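Local coordinates for protein tapirin (Caldicellulosiruptor hydrothermalis, PDB 6N2C) that probably binds cellulose through its C-terminal beta-helix domain, thereby helping the bacterium adhere to plant biomass, and carries a bound zinc ion, at residues T204-L215 with A229-I240. Sequence-based numbering, arbitrary orientation.
Sequences TRNMYSSSDITL and ADNIIVKNGSFI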
# COMPACT_ATOMS: atom_id res chain seq x y z
N THR A 204 -4.14 9.88 12.17
CA THR A 204 -2.84 9.68 12.80
C THR A 204 -1.73 10.29 12.05
O THR A 204 -1.88 10.76 10.89
CB THR A 204 -2.61 8.19 13.09
OG1 THR A 204 -1.48 8.05 14.01
CG2 THR A 204 -2.22 7.47 11.79
N ARG A 205 -0.54 10.31 12.66
CA ARG A 205 0.66 10.65 11.94
C ARG A 205 1.22 9.34 11.46
O ARG A 205 0.85 8.91 10.33
CB ARG A 205 1.70 11.44 12.75
CG ARG A 205 1.34 12.85 13.05
CD ARG A 205 2.57 13.55 13.59
NE ARG A 205 3.69 13.66 12.64
CZ ARG A 205 4.77 14.41 12.85
NH1 ARG A 205 4.94 15.08 14.01
NH2 ARG A 205 5.72 14.45 11.93
N ASN A 206 1.97 8.63 12.31
CA ASN A 206 2.51 7.31 11.92
C ASN A 206 1.88 6.15 12.61
O ASN A 206 1.45 6.26 13.75
CB ASN A 206 4.02 7.37 12.04
CG ASN A 206 4.60 8.45 11.13
OD1 ASN A 206 4.17 8.58 9.98
ND2 ASN A 206 5.59 9.27 11.63
N MET A 207 1.86 4.96 11.93
CA MET A 207 1.28 3.77 12.52
C MET A 207 2.15 2.59 12.12
O MET A 207 2.69 2.57 11.00
CB MET A 207 -0.17 3.54 11.96
CG MET A 207 -0.76 2.19 12.32
SD MET A 207 -2.57 1.99 11.88
CE MET A 207 -2.71 3.60 11.07
N TYR A 208 2.49 1.77 13.11
CA TYR A 208 3.29 0.61 12.88
C TYR A 208 2.60 -0.63 13.44
O TYR A 208 2.03 -0.65 14.55
CB TYR A 208 4.67 0.72 13.59
CG TYR A 208 5.53 -0.54 13.60
CD1 TYR A 208 5.41 -1.54 14.58
CD2 TYR A 208 6.52 -0.70 12.70
CE1 TYR A 208 6.16 -2.69 14.50
CE2 TYR A 208 7.30 -1.83 12.64
CZ TYR A 208 7.12 -2.81 13.59
OH TYR A 208 7.92 -3.95 13.56
N SER A 209 2.71 -1.75 12.69
CA SER A 209 2.35 -3.04 13.24
C SER A 209 3.36 -4.03 12.77
O SER A 209 3.90 -3.90 11.65
CB SER A 209 0.95 -3.40 12.71
OG SER A 209 0.41 -4.49 13.41
N SER A 210 3.62 -5.09 13.55
CA SER A 210 4.52 -6.09 13.08
C SER A 210 3.70 -7.12 12.24
O SER A 210 4.07 -7.42 11.09
CB SER A 210 5.21 -6.79 14.30
OG SER A 210 6.03 -7.88 13.79
N SER A 211 2.62 -7.65 12.81
CA SER A 211 1.78 -8.55 12.08
C SER A 211 0.62 -7.79 11.47
O SER A 211 0.67 -6.54 11.38
CB SER A 211 1.40 -9.76 13.00
OG SER A 211 0.56 -10.67 12.27
N ASP A 212 -0.40 -8.47 10.99
CA ASP A 212 -1.37 -7.85 10.11
C ASP A 212 -2.13 -6.68 10.74
O ASP A 212 -2.47 -6.68 11.94
CB ASP A 212 -2.46 -8.83 9.72
CG ASP A 212 -1.95 -10.01 8.93
OD1 ASP A 212 -0.96 -9.94 8.22
OD2 ASP A 212 -2.54 -11.11 9.11
N ILE A 213 -2.45 -5.72 9.93
CA ILE A 213 -3.45 -4.72 10.31
C ILE A 213 -4.74 -5.10 9.59
O ILE A 213 -4.72 -5.25 8.36
CB ILE A 213 -3.05 -3.32 9.91
CG1 ILE A 213 -1.76 -2.93 10.61
CG2 ILE A 213 -4.20 -2.38 10.19
CD1 ILE A 213 -1.26 -1.52 10.27
N THR A 214 -5.81 -5.34 10.33
CA THR A 214 -7.08 -5.75 9.73
C THR A 214 -8.19 -4.72 9.96
O THR A 214 -8.53 -4.39 11.11
CB THR A 214 -7.53 -7.10 10.32
OG1 THR A 214 -6.51 -8.10 10.06
CG2 THR A 214 -8.79 -7.56 9.64
N LEU A 215 -8.77 -4.22 8.86
CA LEU A 215 -9.95 -3.45 8.90
C LEU A 215 -11.21 -4.35 8.73
O LEU A 215 -11.15 -5.46 8.14
CB LEU A 215 -10.01 -2.43 7.79
CG LEU A 215 -8.94 -1.34 7.87
CD1 LEU A 215 -9.13 -0.47 6.64
CD2 LEU A 215 -9.20 -0.45 9.07
N ALA A 229 -3.31 8.92 7.48
CA ALA A 229 -1.96 8.78 8.10
C ALA A 229 -0.92 9.40 7.27
O ALA A 229 -1.03 9.47 6.06
CB ALA A 229 -1.68 7.30 8.25
N ASP A 230 0.23 9.78 7.87
CA ASP A 230 1.41 10.08 7.10
C ASP A 230 2.09 8.84 6.58
O ASP A 230 2.53 8.77 5.43
CB ASP A 230 2.48 10.77 8.02
CG ASP A 230 2.07 12.16 8.53
OD1 ASP A 230 1.13 12.73 8.02
OD2 ASP A 230 2.85 12.67 9.37
N ASN A 231 2.23 7.84 7.45
CA ASN A 231 2.94 6.61 7.11
C ASN A 231 2.27 5.44 7.81
O ASN A 231 1.81 5.61 8.97
CB ASN A 231 4.45 6.57 7.49
CG ASN A 231 5.26 7.69 6.83
OD1 ASN A 231 5.61 7.60 5.67
ND2 ASN A 231 5.52 8.77 7.58
N ILE A 232 2.19 4.29 7.10
CA ILE A 232 1.73 3.04 7.67
C ILE A 232 2.70 1.98 7.33
O ILE A 232 3.03 1.79 6.16
CB ILE A 232 0.30 2.64 7.16
CG1 ILE A 232 -0.73 3.73 7.42
CG2 ILE A 232 -0.10 1.28 7.71
CD1 ILE A 232 -2.16 3.39 6.95
N ILE A 233 3.21 1.26 8.36
CA ILE A 233 4.22 0.26 8.16
C ILE A 233 3.79 -1.02 8.82
O ILE A 233 3.53 -1.04 9.97
CB ILE A 233 5.61 0.70 8.76
CG1 ILE A 233 6.06 2.02 8.08
CG2 ILE A 233 6.63 -0.46 8.70
CD1 ILE A 233 7.27 2.66 8.74
N VAL A 234 3.75 -2.06 8.03
CA VAL A 234 3.39 -3.44 8.50
C VAL A 234 4.60 -4.27 8.22
O VAL A 234 4.86 -4.76 7.11
CB VAL A 234 2.15 -4.01 7.79
CG1 VAL A 234 1.71 -5.28 8.52
CG2 VAL A 234 1.00 -3.00 7.88
N LYS A 235 5.45 -4.38 9.22
CA LYS A 235 6.80 -4.85 8.97
C LYS A 235 6.85 -6.38 8.61
O LYS A 235 7.70 -6.78 7.83
CB LYS A 235 7.60 -4.65 10.26
CG LYS A 235 8.92 -5.29 10.26
CD LYS A 235 10.06 -4.40 9.94
CE LYS A 235 11.33 -5.25 10.03
NZ LYS A 235 12.61 -4.56 10.02
N ASN A 236 6.01 -7.20 9.26
CA ASN A 236 6.01 -8.65 9.08
C ASN A 236 4.59 -9.17 8.80
O ASN A 236 4.21 -10.25 9.24
CB ASN A 236 6.59 -9.32 10.36
CG ASN A 236 7.99 -8.86 10.66
OD1 ASN A 236 8.91 -9.11 9.90
ND2 ASN A 236 8.17 -8.21 11.82
N GLY A 237 3.79 -8.39 8.08
CA GLY A 237 2.41 -8.76 7.87
C GLY A 237 1.78 -8.10 6.68
O GLY A 237 2.48 -7.43 5.90
N SER A 238 0.46 -8.23 6.56
CA SER A 238 -0.29 -7.59 5.47
C SER A 238 -1.14 -6.48 5.99
O SER A 238 -1.26 -6.28 7.21
CB SER A 238 -1.19 -8.57 4.71
OG SER A 238 -0.45 -9.64 4.23
N PHE A 239 -1.75 -5.76 5.06
CA PHE A 239 -2.81 -4.81 5.36
C PHE A 239 -4.08 -5.35 4.70
O PHE A 239 -4.07 -5.66 3.50
CB PHE A 239 -2.46 -3.43 4.84
CG PHE A 239 -3.43 -2.38 5.28
CD1 PHE A 239 -4.67 -2.20 4.63
CD2 PHE A 239 -3.16 -1.57 6.38
CE1 PHE A 239 -5.60 -1.24 5.11
CE2 PHE A 239 -4.07 -0.61 6.81
CZ PHE A 239 -5.27 -0.46 6.18
N ILE A 240 -5.13 -5.55 5.50
CA ILE A 240 -6.34 -6.24 5.02
C ILE A 240 -7.48 -5.26 5.09
O ILE A 240 -7.84 -4.78 6.20
CB ILE A 240 -6.61 -7.49 5.90
CG1 ILE A 240 -5.41 -8.44 5.73
CG2 ILE A 240 -7.95 -8.09 5.52
CD1 ILE A 240 -5.35 -9.62 6.66
O HOH W 1 5.75 11.63 9.83
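Asn206 to Ser209 pair in parallel with Asn231 to Val234 as neighbouring strands on successive coils of a beta-helix, their axes 4.8 Å apart at the closest and within 5° of parallel. Backbone bonds alternate along them, from Met207 N to Asn231 O through Lys235 N to Ser209 O. Beyond a corner the pairing resumes on another face, Ile213 beside Phe239, but one residue out of step, because 229-240 spends an extra residue in the turn. The turn itself is pinned by the backbone bond from Asn236 N to Ser210 O, 2.7 Å long, and by Asp212 OD1, which takes Ser238 N at 2.8 Å on its anti side; in one of its two conformers Asn236 also offers ND2 to Ser210 OG.

In a parallel beta-helix aligned residues of successive coils stack, and runs of asparagine are a known feature of some; Asn206 over Asn231 is a short one. Both side chains lean back beside their backbone N (both chi1 near -60°) and point the same way. ND2 of Asn231 reaches OD1 of Asn206 at 2.8 Å from above the carbonyl plane, the amides being turned 40° apart; the run continues as Asn251 donates to Asn231 OD1. A leucine in place of Asn206 would probably leave Asn231 ND2 without this acceptor and cost the bond of Asn206 ND2 to Thr185 OG1, breaking the amide run between coils.

Inside the coil, Met207, Ile232, Ile213, Val234 and Phe239 form the core. Ile213 CD1 wedges against Val234 CG2 at 3.6 Å, while its CG2 meets Phe239 CE2 and Leu215 CD1 touches the same ring at CZ; Ile227 also touches Phe239. On the side of the asparagines, Tyr208 lays its ring obliquely against Ile233 CG2 and Lys235 CB and stacks on Phe189 of the preceding coil. At the other corner Arg205 NE approaches Asp230 OD2 in a long salt bridge of 3.5 Å.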